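Local coordinates for protein HTH-type transcriptional activator AmpR (Pseudomonas aeruginosa PAO1, PDB 5MMH) that activates transcription of the beta-lactamase gene ampC as a DNA-binding homodimer, its effector domain recognising muropeptides derived from the cell wall, at residues A[76-80]-A[203-207]. Numbering follows the deposited sequence.
Sequences LALFE and LLEMA
How a helix settles on a sheet where a strand kinks is well illustrated here. Strand 76-80 and helix 203-207 run nearly parallel, their axes crossing at 25° with a closest approach of 8.2 Å, and the backbones come nearest at L78 and A207, with CA atoms 5.4 Å apart. The strand is extended except at L78, whose psi of -64° puts a classic beta bulge at L78 and F79; both pair with Y182 of the antiparallel neighbour strand. The bulge brings two consecutive side chains to the helix. L78 (chi1 m, chi2 t) supplies the bump: its CD2 enters a hollow bounded by L203 (t, p) and L204 (m, t), 3.9 Å from L203 CD2 and 4.0 Å from L204 CD2. A207, one turn after L203, completes the hollow, its CB 4.0 Å from L78 CB. This methyl is in turn the helix's own small bump, received between L78 and F79: A207 CB lies 3.7 Å from L78 O and 4.0 Å from F79 CD2. The p rotamer of F79 (chi1 51°) turns the ring obliquely across the helix so that its edge meets the A207 methyl; W26 of helix 20-37 also meets the ring. I63 backs both L78 and L203. Such apolar helix-on-sheet packing, here of the long C-terminal helix 194-215, belongs to the alpha/beta effector domain of LysR-type regulators, with its periplasmic-binding-protein fold.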
loop_
_atom_site.group_PDB
_atom_site.type_symbol
_atom_site.label_atom_id
_atom_site.label_comp_id
_atom_site.label_asym_id
_atom_site.label_seq_id
_atom_site.Cartn_x
_atom_site.Cartn_y
_atom_site.Cartn_z
ATOM N N LEU A 76 -4.047 -5.773 -22.554
ATOM C CA LEU A 76 -3.203 -6.891 -22.960
ATOM C C LEU A 76 -2.800 -7.702 -21.737
ATOM O O LEU A 76 -2.212 -7.157 -20.794
ATOM C CB LEU A 76 -1.933 -6.408 -23.667
ATOM C CG LEU A 76 -1.891 -6.075 -25.156
ATOM C CD1 LEU A 76 -3.254 -5.643 -25.696
ATOM C CD2 LEU A 76 -0.829 -5.001 -25.421
ATOM N N ALA A 77 -3.071 -9.002 -21.765
ATOM C CA ALA A 77 -2.733 -9.842 -20.623
ATOM C C ALA A 77 -1.226 -9.958 -20.445
ATOM O O ALA A 77 -0.476 -10.077 -21.418
ATOM C CB ALA A 77 -3.329 -11.225 -20.789
ATOM N N LEU A 78 -0.777 -9.908 -19.190
ATOM C CA LEU A 78 0.625 -10.172 -18.866
ATOM C C LEU A 78 0.814 -11.586 -18.324
ATOM O O LEU A 78 1.469 -12.404 -18.980
ATOM C CB LEU A 78 1.155 -9.114 -17.879
ATOM C CG LEU A 78 0.991 -7.676 -18.399
ATOM C CD1 LEU A 78 1.184 -6.599 -17.317
ATOM C CD2 LEU A 78 1.938 -7.450 -19.571
ATOM N N PHE A 79 0.215 -11.902 -17.171
ATOM C CA PHE A 79 0.297 -13.227 -16.569
ATOM C C PHE A 79 -0.721 -13.323 -15.434
ATOM O O PHE A 79 -1.123 -12.305 -14.862
ATOM C CB PHE A 79 1.726 -13.546 -16.070
ATOM C CG PHE A 79 2.351 -12.471 -15.160
ATOM C CD1 PHE A 79 2.112 -12.464 -13.799
ATOM C CD2 PHE A 79 3.224 -11.519 -15.670
ATOM C CE1 PHE A 79 2.696 -11.497 -12.957
ATOM C CE2 PHE A 79 3.816 -10.554 -14.844
ATOM C CZ PHE A 79 3.550 -10.537 -13.487
ATOM N N GLU A 80 -1.141 -14.556 -15.138
ATOM C CA GLU A 80 -2.030 -14.860 -14.017
ATOM C C GLU A 80 -1.359 -14.567 -12.679
ATOM O O GLU A 80 -0.143 -14.704 -12.517
ATOM C CB GLU A 80 -2.431 -16.347 -14.006
ATOM C CG GLU A 80 -3.417 -16.824 -15.047
ATOM C CD GLU A 80 -3.655 -18.344 -14.984
ATOM O OE1 GLU A 80 -4.298 -18.801 -14.015
ATOM O OE2 GLU A 80 -3.188 -19.085 -15.889
ATOM N N LEU A 203 7.979 -5.119 -21.961
ATOM C CA LEU A 203 7.180 -5.642 -20.853
ATOM C C LEU A 203 6.587 -7.006 -21.186
ATOM O O LEU A 203 6.477 -7.872 -20.305
ATOM C CB LEU A 203 6.073 -4.663 -20.481
ATOM C CG LEU A 203 5.118 -5.080 -19.361
ATOM C CD1 LEU A 203 5.827 -5.112 -18.012
ATOM C CD2 LEU A 203 3.939 -4.126 -19.349
ATOM N N LEU A 204 6.192 -7.211 -22.448
ATOM C CA LEU A 204 5.664 -8.513 -22.865
ATOM C C LEU A 204 6.735 -9.597 -22.813
ATOM O O LEU A 204 6.453 -10.729 -22.415
ATOM C CB LEU A 204 5.074 -8.416 -24.271
ATOM C CG LEU A 204 3.752 -7.648 -24.303
ATOM C CD1 LEU A 204 3.220 -7.501 -25.731
ATOM C CD2 LEU A 204 2.715 -8.332 -23.419
ATOM N N GLU A 205 7.955 -9.280 -23.240
ATOM C CA GLU A 205 9.063 -10.223 -23.093
ATOM C C GLU A 205 9.242 -10.635 -21.633
ATOM O O GLU A 205 9.282 -11.826 -21.308
ATOM C CB GLU A 205 10.341 -9.594 -23.628
ATOM C CG GLU A 205 11.550 -10.498 -23.584
ATOM C CD GLU A 205 12.756 -9.835 -24.221
ATOM O OE1 GLU A 205 13.757 -9.587 -23.506
ATOM O OE2 GLU A 205 12.686 -9.536 -25.436
ATOM N N MET A 206 9.353 -9.653 -20.737
ATOM C CA MET A 206 9.499 -9.959 -19.317
ATOM C C MET A 206 8.295 -10.732 -18.787
ATOM O O MET A 206 8.442 -11.624 -17.953
ATOM C CB MET A 206 9.685 -8.671 -18.503
ATOM C CG MET A 206 10.951 -7.868 -18.808
ATOM S SD MET A 206 12.541 -8.730 -18.658
ATOM C CE MET A 206 12.653 -9.105 -16.935
ATOM N N ALA A 207 7.091 -10.401 -19.245
ATOM C CA ALA A 207 5.930 -11.128 -18.756
ATOM C C ALA A 207 5.968 -12.584 -19.209
ATOM O O ALA A 207 5.611 -13.483 -18.438
ATOM C CB ALA A 207 4.648 -10.438 -19.217
#